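Local coordinates for protein alanine dehydrogenase (Archaeoglobus fulgidus, PDB 1OMO) that catalyses the NAD-dependent oxidative deamination of L-alanine to pyruvate and the reverse reductive amination, working as a homodimer, at residues N214-D219 with F288-L293; G222-D227 with I250-S255. All blocks are in the same frame, centred on the assembly; numbering follows the deposited sequence.

Both contacts border the NAD pocket, and their centres lie about 11 Å apart. Contact 1 joins two neighbouring strand ends of the Rossmann-type sheet next to the nicotinamide and its ribose; contact 2 ties the loop that follows one of these strands to the short helix 251-255. The whole of contact 2 falls between the two segments of contact 1 in the chain. A probable hydrogen bond links them directly, from Ile250 N to Asp289 OD1 at 3.0 Å. The nicotinamide ribose is a second meeting point: Gly217 and Asp219 of contact 1 lie beside it, as does Lys223 of contact 2, whose NZ is salt-bridged to Asp219 OD2.

Contact 1: residues N214-D219 with F288-L293; sequences NAIGAD and FDSTGL. With NAD (nicotinamide-adenine-dinucleotide), chain D.
Asn214 and Phe288 face each other as a parallel bridge pair, their CA atoms 5.0 Å apart, in the parallel sheet of the Rossmann-fold NAD domain. Both side chains lie on the sheet face covered by helix 102-120. Asn214 OD1 comes to the edge of the Phe288 ring, near its plane and 3.8 Å from Phe288 CD1, with amide and ring planes turned 66° apart. His212 NE2 hydrogen-bonds the same OD1, and Asn214 ND2 is bonded to Gly113 O, so both ends of the amide are fixed. Ala215 bonds to the neighbouring strand through both its N and its O: the N donates to Phe288 O at 2.9 Å, and the O accepts a nearly straight bond from Ser290 N, 171° at the hydrogen. A water within hydrogen-bonding distance of Ala215 O and Asp289 OD2 also links the strand ends; Asp289 OD2 accepts from Glu249 N as well. Ile216, the first residue past its strand, has CG1 anti to the carbonyl carbon (chi1 -44°), and at the end of that branch CD1 packs 3.7 Å from Ser290 CB. Here the strand pairing ends and the backbone beyond lines the NAD pocket, with Asp219 and Thr291 still 5.3 Å apart at CA. Gly217 O accepts from NAD O3D in a bond modelled very short, its length doubtful, and Ala218 belongs to the neighbouring sodium site. The Asp219 carboxylate, salt-bridged to Lys223, lies beside the nicotinamide ribose, though its closest approach is modelled too short to be trusted. In 288-293, Ser290 O stands 3.2 Å from the carboxamide nitrogen NAD N7N, while any CB on Gly292 would run into the carboxamide oxygen. Gly292 CA itself lies 3.0 Å from NAD O7N.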
ATOM      1  N   ASN A 214      25.220 -11.038  10.232  1.00 14.06           N
ATOM      2  CA  ASN A 214      23.922 -10.866   9.630  1.00 15.31           C
ATOM      3  C   ASN A 214      23.247  -9.951  10.650  1.00 16.01           C
ATOM      4  O   ASN A 214      22.913 -10.405  11.751  1.00 16.83           O
ATOM      5  CB  ASN A 214      23.178 -12.194   9.533  1.00 15.35           C
ATOM      6  CG  ASN A 214      23.314 -12.845   8.174  1.00 14.52           C
ATOM      7  OD1 ASN A 214      23.908 -12.291   7.252  1.00 15.78           O
ATOM      8  ND2 ASN A 214      22.766 -14.029   8.050  1.00 13.21           N
ATOM      9  N   ALA A 215      23.125  -8.661  10.334  1.00 14.95           N
ATOM     10  CA  ALA A 215      22.481  -7.709  11.259  1.00 14.26           C
ATOM     11  C   ALA A 215      21.008  -7.644  10.854  1.00 16.59           C
ATOM     12  O   ALA A 215      20.653  -6.923   9.910  1.00 15.01           O
ATOM     13  CB  ALA A 215      23.140  -6.345  11.137  1.00 14.47           C
ATOM     14  N   ILE A 216      20.163  -8.405  11.567  1.00 17.28           N
ATOM     15  CA  ILE A 216      18.730  -8.532  11.246  1.00 16.34           C
ATOM     16  C   ILE A 216      17.711  -7.748  12.091  1.00 18.17           C
ATOM     17  O   ILE A 216      16.666  -7.330  11.584  1.00 17.49           O
ATOM     18  CB  ILE A 216      18.239 -10.060  11.324  1.00 15.71           C
ATOM     19  CG1 ILE A 216      19.231 -11.022  10.654  1.00 15.95           C
ATOM     20  CG2 ILE A 216      16.892 -10.235  10.556  1.00 16.97           C
ATOM     21  CD1 ILE A 216      19.356 -10.800   9.150  1.00 14.30           C
ATOM     22  N   GLY A 217      17.993  -7.589  13.384  1.00 17.44           N
ATOM     23  CA  GLY A 217      17.060  -6.950  14.278  1.00 15.82           C
ATOM     24  C   GLY A 217      16.553  -5.555  13.984  1.00 19.16           C
ATOM     25  O   GLY A 217      15.354  -5.298  14.129  1.00 19.39           O
ATOM     26  N   ALA A 218      17.458  -4.660  13.597  1.00 21.06           N
ATOM     27  CA  ALA A 218      17.126  -3.275  13.321  1.00 23.80           C
ATOM     28  C   ALA A 218      16.313  -3.069  12.047  1.00 27.19           C
ATOM     29  O   ALA A 218      16.767  -3.388  10.948  1.00 28.08           O
ATOM     30  CB  ALA A 218      18.411  -2.468  13.256  1.00 21.57           C
ATOM     31  N   ASP A 219      15.122  -2.504  12.180  1.00 31.03           N
ATOM     32  CA  ASP A 219      14.292  -2.283  10.992  1.00 35.51           C
ATOM     33  C   ASP A 219      13.376  -1.059  11.086  1.00 35.59           C
ATOM     34  O   ASP A 219      12.447  -0.923  10.285  1.00 36.87           O
ATOM     35  CB  ASP A 219      13.400  -3.481  10.770  1.00 39.21           C
ATOM     36  CG  ASP A 219      12.364  -3.586  11.849  1.00 41.28           C
ATOM     37  OD1 ASP A 219      11.558  -2.640  12.005  1.00 45.13           O
ATOM     38  OD2 ASP A 219      12.374  -4.592  12.554  1.00 42.35           O
ATOM     39  N   PHE A 288      25.808  -7.732   6.642  1.00 15.92           N
ATOM     40  CA  PHE A 288      24.633  -7.708   5.804  1.00 15.79           C
ATOM     41  C   PHE A 288      23.543  -7.007   6.669  1.00 17.08           C
ATOM     42  O   PHE A 288      23.096  -7.543   7.679  1.00 15.63           O
ATOM     43  CB  PHE A 288      24.154  -9.117   5.428  1.00 14.34           C
ATOM     44  CG  PHE A 288      22.780  -9.130   4.785  1.00 16.29           C
ATOM     45  CD1 PHE A 288      21.753  -9.908   5.304  1.00 14.34           C
ATOM     46  CD2 PHE A 288      22.526  -8.372   3.649  1.00 15.29           C
ATOM     47  CE1 PHE A 288      20.492  -9.931   4.695  1.00 16.14           C
ATOM     48  CE2 PHE A 288      21.282  -8.393   3.039  1.00 15.82           C
ATOM     49  CZ  PHE A 288      20.254  -9.175   3.555  1.00 14.31           C
ATOM     50  N   ASP A 289      23.160  -5.805   6.253  1.00 17.92           N
ATOM     51  CA  ASP A 289      22.132  -4.992   6.890  1.00 17.52           C
ATOM     52  C   ASP A 289      20.780  -5.329   6.234  1.00 17.29           C
ATOM     53  O   ASP A 289      20.469  -4.865   5.132  1.00 17.20           O
ATOM     54  CB  ASP A 289      22.438  -3.513   6.680  1.00 16.94           C
ATOM     55  CG  ASP A 289      21.713  -2.634   7.661  1.00 19.61           C
ATOM     56  OD1 ASP A 289      22.038  -1.441   7.729  1.00 23.05           O
ATOM     57  OD2 ASP A 289      20.820  -3.132   8.382  1.00 20.23           O
ATOM     58  N   SER A 290      19.983  -6.125   6.936  1.00 16.12           N
ATOM     59  CA  SER A 290      18.709  -6.564   6.431  1.00 16.64           C
ATOM     60  C   SER A 290      17.516  -5.741   6.929  1.00 17.34           C
ATOM     61  O   SER A 290      17.373  -5.481   8.122  1.00 17.85           O
ATOM     62  CB  SER A 290      18.566  -8.044   6.785  1.00 13.43           C
ATOM     63  OG  SER A 290      17.301  -8.571   6.507  1.00 14.35           O
ATOM     64  N   THR A 291      16.677  -5.303   5.999  1.00 16.44           N
ATOM     65  CA  THR A 291      15.493  -4.548   6.383  1.00 19.51           C
ATOM     66  C   THR A 291      14.181  -5.201   5.964  1.00 19.03           C
ATOM     67  O   THR A 291      13.139  -4.845   6.505  1.00 21.73           O
ATOM     68  CB  THR A 291      15.492  -3.086   5.817  1.00 19.06           C
ATOM     69  OG1 THR A 291      15.440  -3.103   4.382  1.00 23.94           O
ATOM     70  CG2 THR A 291      16.747  -2.331   6.254  1.00 21.20           C
ATOM     71  N   GLY A 292      14.219  -6.139   5.018  1.00 20.52           N
ATOM     72  CA  GLY A 292      12.993  -6.784   4.524  1.00 20.72           C
ATOM     73  C   GLY A 292      12.441  -6.012   3.315  1.00 19.94           C
ATOM     74  O   GLY A 292      12.014  -4.858   3.444  1.00 17.97           O
ATOM     75  N   LEU A 293      12.443  -6.635   2.138  1.00 18.70           N
ATOM     76  CA  LEU A 293      11.987  -5.925   0.942  1.00 18.99           C
ATOM     77  C   LEU A 293      10.721  -6.514   0.325  1.00 19.23           C
ATOM     78  O   LEU A 293      10.529  -7.731   0.342  1.00 18.51           O
ATOM     79  CB  LEU A 293      13.103  -5.928  -0.099  1.00 21.30           C
ATOM     80  CG  LEU A 293      14.573  -5.848   0.354  1.00 24.58           C
ATOM     81  CD1 LEU A 293      15.476  -6.014  -0.891  1.00 27.63           C
ATOM     82  CD2 LEU A 293      14.859  -4.553   1.043  1.00 21.57           C
TER
HETATM   83  PA  NAD D 400      11.117 -11.957  19.261  1.00 42.62           P
HETATM   84  O1A NAD D 400      10.582 -11.006  20.267  1.00 41.84           O
HETATM   85  O2A NAD D 400      10.537 -13.377  19.200  1.00 43.02           O
HETATM   86  O5B NAD D 400      12.753 -12.174  19.193  1.00 39.47           O
HETATM   87  C5B NAD D 400      13.708 -11.189  19.771  1.00 35.24           C
HETATM   88  C4B NAD D 400      14.511 -11.938  20.867  1.00 32.55           C
HETATM   89  O4B NAD D 400      15.470 -10.894  21.344  1.00 28.95           O
HETATM   90  C3B NAD D 400      13.732 -12.339  22.209  1.00 31.27           C
HETATM   91  O3B NAD D 400      13.891 -13.784  22.500  1.00 28.82           O
HETATM   92  C2B NAD D 400      14.310 -11.427  23.319  1.00 28.97           C
HETATM   93  O2B NAD D 400      14.287 -11.854  24.632  1.00 27.63           O
HETATM   94  C1B NAD D 400      15.713 -11.112  22.714  1.00 29.36           C
HETATM   95  N9A NAD D 400      16.258  -9.856  23.140  1.00 28.41           N
HETATM   96  C8A NAD D 400      15.682  -8.619  23.351  1.00 30.16           C
HETATM   97  N7A NAD D 400      16.542  -7.697  23.728  1.00 31.29           N
HETATM   98  C5A NAD D 400      17.739  -8.264  23.794  1.00 26.49           C
HETATM   99  C6A NAD D 400      19.059  -7.735  24.139  1.00 26.41           C
HETATM  100  N6A NAD D 400      19.233  -6.488  24.495  1.00 24.99           N
HETATM  101  N1A NAD D 400      20.088  -8.658  24.075  1.00 24.17           N
HETATM  102  C2A NAD D 400      19.928  -9.955  23.722  1.00 27.02           C
HETATM  103  N3A NAD D 400      18.672 -10.511  23.387  1.00 25.01           N
HETATM  104  C4A NAD D 400      17.612  -9.620  23.420  1.00 27.03           C
HETATM  105  O3  NAD D 400      11.168 -11.447  17.677  1.00 35.43           O
HETATM  106  PN  NAD D 400      11.613 -12.146  16.194  1.00 38.15           P
HETATM  107  O1N NAD D 400      12.281 -13.462  16.497  1.00 40.39           O
HETATM  108  O2N NAD D 400      10.447 -12.031  15.233  1.00 37.75           O
HETATM  109  O5D NAD D 400      12.804 -11.026  15.787  1.00 39.15           O
HETATM  110  C5D NAD D 400      12.269  -9.580  16.097  1.00 41.45           C
HETATM  111  C4D NAD D 400      13.178  -8.514  15.579  1.00 44.01           C
HETATM  112  O4D NAD D 400      13.376  -8.775  14.080  1.00 45.94           O
HETATM  113  C3D NAD D 400      12.612  -7.060  15.645  1.00 43.52           C
HETATM  114  O3D NAD D 400      13.657  -6.069  15.675  1.00 42.92           O
HETATM  115  C2D NAD D 400      11.785  -7.031  14.356  1.00 42.97           C
HETATM  116  O2D NAD D 400      11.207  -5.802  14.064  1.00 41.14           O
HETATM  117  C1D NAD D 400      12.852  -7.616  13.314  1.00 44.29           C
HETATM  118  N1N NAD D 400      12.396  -8.289  12.048  1.00 44.63           N
HETATM  119  C2N NAD D 400      13.089  -7.773  10.868  1.00 44.12           C
HETATM  120  C3N NAD D 400      12.827  -8.525   9.666  1.00 44.92           C
HETATM  121  C7N NAD D 400      13.600  -7.928   8.342  1.00 45.93           C
HETATM  122  O7N NAD D 400      13.111  -8.182   7.204  1.00 46.39           O
HETATM  123  N7N NAD D 400      14.747  -7.202   8.537  1.00 46.40           N
HETATM  124  C4N NAD D 400      12.008  -9.673   9.546  1.00 43.63           C
HETATM  125  C5N NAD D 400      11.390 -10.074  10.799  1.00 43.73           C
HETATM  126  C6N NAD D 400      11.585  -9.400  12.016  1.00 44.10           C
HETATM  127  O   HOH W   1      19.215  -4.639  10.146  1.00  8.80           O

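Contact 2: residues G222-D227 with I250-S255; sequences GKQELD and INVAVS. With NA (sodium ion), chain C; NAD (nicotinamide-adenine-dinucleotide), chain D.
Asn251 CG sits between its own backbone N and carbonyl carbon (chi1 85°), and chi2 of 87° sets the terminal amide so that both its ends meet the loop 222-227. Asn251 OD1 accepts from Gly222 N at 2.7 Å, the donor tilted from the plane of the amide carbonyl. Asn251 ND2 gives a more bent bond to Lys223 O, 2.8 Å long and 131° at the hydrogen, and also donates to Gly248 O. An alanine in place of Asn251 would probably leave Gly222 N and Lys223 O without these bonds and let the loop shift relative to the helix. Lys223 O keeps a second donor, a water at 2.6 Å that in turn accepts from Val252 N in the first turn of helix 251-255. This helix follows the loop that carries Glu249, within the Rossmann-type NAD domain. Val252 CG2 packs on the carbonyls of Gly222 and Lys223, while the extended side chain of Gln224 crosses Val252 at about a right angle, with Gln224 NE2 3.6 Å from Val252 CG1. The extended side chain of Lys223 leads from the loop to the cofactor, where Lys223 NZ, the partner of Asp219, donates to NAD O3D at 3.0 Å. Two residues on, Glu225 OE1 binds the sodium ion at 2.4 Å, a site shared with Ala218 and Glu249.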
ATOM      1  N   GLY A 222      15.901   4.586  14.678  1.00 28.03           N
ATOM      2  CA  GLY A 222      16.415   4.487  16.039  1.00 25.92           C
ATOM      3  C   GLY A 222      16.790   3.091  16.506  1.00 27.04           C
ATOM      4  O   GLY A 222      17.474   2.950  17.529  1.00 28.49           O
ATOM      5  N   LYS A 223      16.321   2.049  15.818  1.00 26.27           N
ATOM      6  CA  LYS A 223      16.729   0.697  16.196  1.00 26.94           C
ATOM      7  C   LYS A 223      18.214   0.643  15.836  1.00 25.03           C
ATOM      8  O   LYS A 223      18.640   1.285  14.861  1.00 21.19           O
ATOM      9  CB  LYS A 223      15.962  -0.382  15.419  1.00 28.96           C
ATOM     10  CG  LYS A 223      14.595  -0.772  16.013  1.00 32.67           C
ATOM     11  CD  LYS A 223      14.020  -1.974  15.202  1.00 34.78           C
ATOM     12  CE  LYS A 223      12.676  -2.467  15.725  1.00 35.01           C
ATOM     13  NZ  LYS A 223      12.106  -3.591  14.930  1.00 33.37           N
ATOM     14  N   GLN A 224      18.985  -0.104  16.631  1.00 23.85           N
ATOM     15  CA  GLN A 224      20.427  -0.236  16.433  1.00 23.96           C
ATOM     16  C   GLN A 224      21.019  -1.339  17.320  1.00 23.92           C
ATOM     17  O   GLN A 224      20.853  -1.286  18.540  1.00 25.21           O
ATOM     18  CB  GLN A 224      21.088   1.083  16.788  1.00 26.22           C
ATOM     19  CG  GLN A 224      22.614   1.023  16.918  1.00 31.15           C
ATOM     20  CD  GLN A 224      23.167   2.272  17.605  1.00 32.08           C
ATOM     21  OE1 GLN A 224      22.843   2.552  18.763  1.00 37.85           O
ATOM     22  NE2 GLN A 224      23.979   3.027  16.898  1.00 30.69           N
ATOM     23  N   GLU A 225      21.713  -2.320  16.740  1.00 21.26           N
ATOM     24  CA  GLU A 225      22.291  -3.404  17.556  1.00 21.40           C
ATOM     25  C   GLU A 225      23.816  -3.438  17.648  1.00 21.40           C
ATOM     26  O   GLU A 225      24.383  -4.120  18.531  1.00 19.91           O
ATOM     27  CB  GLU A 225      21.872  -4.776  17.039  1.00 19.83           C
ATOM     28  CG  GLU A 225      20.406  -4.982  16.843  1.00 23.23           C
ATOM     29  CD  GLU A 225      20.127  -6.380  16.302  1.00 24.37           C
ATOM     30  OE1 GLU A 225      20.131  -6.571  15.069  1.00 25.76           O
ATOM     31  OE2 GLU A 225      19.931  -7.297  17.113  1.00 25.68           O
ATOM     32  N   LEU A 226      24.479  -2.715  16.752  1.00 18.93           N
ATOM     33  CA  LEU A 226      25.925  -2.752  16.705  1.00 19.51           C
ATOM     34  C   LEU A 226      26.641  -1.502  17.105  1.00 19.40           C
ATOM     35  O   LEU A 226      26.229  -0.402  16.751  1.00 16.93           O
ATOM     36  CB  LEU A 226      26.379  -3.127  15.289  1.00 20.04           C
ATOM     37  CG  LEU A 226      26.656  -4.602  14.947  1.00 22.27           C
ATOM     38  CD1 LEU A 226      25.624  -5.508  15.539  1.00 19.09           C
ATOM     39  CD2 LEU A 226      26.734  -4.769  13.447  1.00 20.25           C
ATOM     40  N   ASP A 227      27.719  -1.715  17.864  1.00 18.78           N
ATOM     41  CA  ASP A 227      28.640  -0.672  18.294  1.00 18.02           C
ATOM     42  C   ASP A 227      28.935  -0.033  16.960  1.00 17.36           C
ATOM     43  O   ASP A 227      29.289  -0.726  16.031  1.00 17.94           O
ATOM     44  CB  ASP A 227      29.955  -1.310  18.824  1.00 19.49           C
ATOM     45  CG  ASP A 227      30.978  -0.275  19.361  1.00 18.28           C
ATOM     46  OD1 ASP A 227      30.922   0.912  18.990  1.00 18.71           O
ATOM     47  OD2 ASP A 227      31.863  -0.660  20.156  1.00 20.63           O
ATOM     48  N   ILE A 250      22.248   0.386  10.050  1.00 16.51           N
ATOM     49  CA  ILE A 250      23.020   1.623   9.923  1.00 17.56           C
ATOM     50  C   ILE A 250      22.237   2.936  10.128  1.00 19.89           C
ATOM     51  O   ILE A 250      22.849   4.002  10.046  1.00 20.74           O
ATOM     52  CB  ILE A 250      23.689   1.760   8.539  1.00 15.69           C
ATOM     53  CG1 ILE A 250      22.659   2.132   7.486  1.00 15.96           C
ATOM     54  CG2 ILE A 250      24.303   0.448   8.108  1.00 19.37           C
ATOM     55  CD1 ILE A 250      23.281   2.431   6.144  1.00 14.39           C
ATOM     56  N   ASN A 251      20.926   2.895  10.403  1.00 19.50           N
ATOM     57  CA  ASN A 251      20.186   4.179  10.481  1.00 21.30           C
ATOM     58  C   ASN A 251      20.693   5.239  11.472  1.00 20.47           C
ATOM     59  O   ASN A 251      20.890   6.387  11.077  1.00 21.09           O
ATOM     60  CB  ASN A 251      18.655   3.928  10.611  1.00 19.31           C
ATOM     61  CG  ASN A 251      18.186   3.689  12.035  1.00 22.28           C
ATOM     62  OD1 ASN A 251      17.877   4.633  12.782  1.00 22.58           O
ATOM     63  ND2 ASN A 251      18.092   2.417  12.413  1.00 18.97           N
ATOM     64  N   VAL A 252      20.955   4.853  12.719  1.00 21.25           N
ATOM     65  CA  VAL A 252      21.456   5.780  13.760  1.00 23.74           C
ATOM     66  C   VAL A 252      22.810   6.371  13.354  1.00 24.13           C
ATOM     67  O   VAL A 252      23.038   7.588  13.433  1.00 25.32           O
ATOM     68  CB  VAL A 252      21.585   5.043  15.159  1.00 25.05           C
ATOM     69  CG1 VAL A 252      22.107   5.994  16.252  1.00 27.01           C
ATOM     70  CG2 VAL A 252      20.230   4.511  15.581  1.00 23.14           C
ATOM     71  N   ALA A 253      23.705   5.511  12.876  1.00 24.36           N
ATOM     72  CA  ALA A 253      25.017   5.950  12.453  1.00 22.83           C
ATOM     73  C   ALA A 253      24.946   6.979  11.350  1.00 23.78           C
ATOM     74  O   ALA A 253      25.628   8.010  11.411  1.00 23.75           O
ATOM     75  CB  ALA A 253      25.837   4.769  11.995  1.00 24.61           C
ATOM     76  N   VAL A 254      24.133   6.702  10.333  1.00 23.16           N
ATOM     77  CA  VAL A 254      23.987   7.625   9.200  1.00 22.89           C
ATOM     78  C   VAL A 254      23.349   8.929   9.680  1.00 24.69           C
ATOM     79  O   VAL A 254      23.814  10.017   9.350  1.00 24.24           O
ATOM     80  CB  VAL A 254      23.122   6.986   8.061  1.00 22.37           C
ATOM     81  CG1 VAL A 254      22.661   8.044   7.085  1.00 19.32           C
ATOM     82  CG2 VAL A 254      23.933   5.905   7.324  1.00 21.14           C
ATOM     83  N   SER A 255      22.291   8.807  10.469  1.00 26.15           N
ATOM     84  CA  SER A 255      21.599   9.975  11.004  1.00 29.02           C
ATOM     85  C   SER A 255      22.473  10.865  11.894  1.00 30.26           C
ATOM     86  O   SER A 255      22.342  12.084  11.869  1.00 31.26           O
ATOM     87  CB  SER A 255      20.372   9.536  11.801  1.00 28.78           C
ATOM     88  OG  SER A 255      19.337   9.111  10.941  1.00 32.20           O
TER
HETATM   89 NA    NA C 900      20.355  -4.931  13.303  1.00 19.58          NA
HETATM   90  PA  NAD D 400      11.117 -11.957  19.261  1.00 42.62           P
HETATM   91  O1A NAD D 400      10.582 -11.006  20.267  1.00 41.84           O
HETATM   92  O2A NAD D 400      10.537 -13.377  19.200  1.00 43.02           O
HETATM   93  O5B NAD D 400      12.753 -12.174  19.193  1.00 39.47           O
HETATM   94  C5B NAD D 400      13.708 -11.189  19.771  1.00 35.24           C
HETATM   95  C4B NAD D 400      14.511 -11.938  20.867  1.00 32.55           C
HETATM   96  O4B NAD D 400      15.470 -10.894  21.344  1.00 28.95           O
HETATM   97  C3B NAD D 400      13.732 -12.339  22.209  1.00 31.27           C
HETATM   98  O3B NAD D 400      13.891 -13.784  22.500  1.00 28.82           O
HETATM   99  C2B NAD D 400      14.310 -11.427  23.319  1.00 28.97           C
HETATM  100  O2B NAD D 400      14.287 -11.854  24.632  1.00 27.63           O
HETATM  101  C1B NAD D 400      15.713 -11.112  22.714  1.00 29.36           C
HETATM  102  N9A NAD D 400      16.258  -9.856  23.140  1.00 28.41           N
HETATM  103  C8A NAD D 400      15.682  -8.619  23.351  1.00 30.16           C
HETATM  104  N7A NAD D 400      16.542  -7.697  23.728  1.00 31.29           N
HETATM  105  C5A NAD D 400      17.739  -8.264  23.794  1.00 26.49           C
HETATM  106  C6A NAD D 400      19.059  -7.735  24.139  1.00 26.41           C
HETATM  107  N6A NAD D 400      19.233  -6.488  24.495  1.00 24.99           N
HETATM  108  N1A NAD D 400      20.088  -8.658  24.075  1.00 24.17           N
HETATM  109  C2A NAD D 400      19.928  -9.955  23.722  1.00 27.02           C
HETATM  110  N3A NAD D 400      18.672 -10.511  23.387  1.00 25.01           N
HETATM  111  C4A NAD D 400      17.612  -9.620  23.420  1.00 27.03           C
HETATM  112  O3  NAD D 400      11.168 -11.447  17.677  1.00 35.43           O
HETATM  113  PN  NAD D 400      11.613 -12.146  16.194  1.00 38.15           P
HETATM  114  O1N NAD D 400      12.281 -13.462  16.497  1.00 40.39           O
HETATM  115  O2N NAD D 400      10.447 -12.031  15.233  1.00 37.75           O
HETATM  116  O5D NAD D 400      12.804 -11.026  15.787  1.00 39.15           O
HETATM  117  C5D NAD D 400      12.269  -9.580  16.097  1.00 41.45           C
HETATM  118  C4D NAD D 400      13.178  -8.514  15.579  1.00 44.01           C
HETATM  119  O4D NAD D 400      13.376  -8.775  14.080  1.00 45.94           O
HETATM  120  C3D NAD D 400      12.612  -7.060  15.645  1.00 43.52           C
HETATM  121  O3D NAD D 400      13.657  -6.069  15.675  1.00 42.92           O
HETATM  122  C2D NAD D 400      11.785  -7.031  14.356  1.00 42.97           C
HETATM  123  O2D NAD D 400      11.207  -5.802  14.064  1.00 41.14           O
HETATM  124  C1D NAD D 400      12.852  -7.616  13.314  1.00 44.29           C
HETATM  125  N1N NAD D 400      12.396  -8.289  12.048  1.00 44.63           N
HETATM  126  C2N NAD D 400      13.089  -7.773  10.868  1.00 44.12           C
HETATM  127  C3N NAD D 400      12.827  -8.525   9.666  1.00 44.92           C
HETATM  128  C7N NAD D 400      13.600  -7.928   8.342  1.00 45.93           C
HETATM  129  O7N NAD D 400      13.111  -8.182   7.204  1.00 46.39           O
HETATM  130  N7N NAD D 400      14.747  -7.202   8.537  1.00 46.40           N
HETATM  131  C4N NAD D 400      12.008  -9.673   9.546  1.00 43.63           C
HETATM  132  C5N NAD D 400      11.390 -10.074  10.799  1.00 43.73           C
HETATM  133  C6N NAD D 400      11.585  -9.400  12.016  1.00 44.10           C
HETATM  134  O   HOH W   2      20.901   2.125  13.811  1.00 21.28           O
HETATM  135  O   HOH W   3      24.024   2.469  13.481  1.00 28.03           O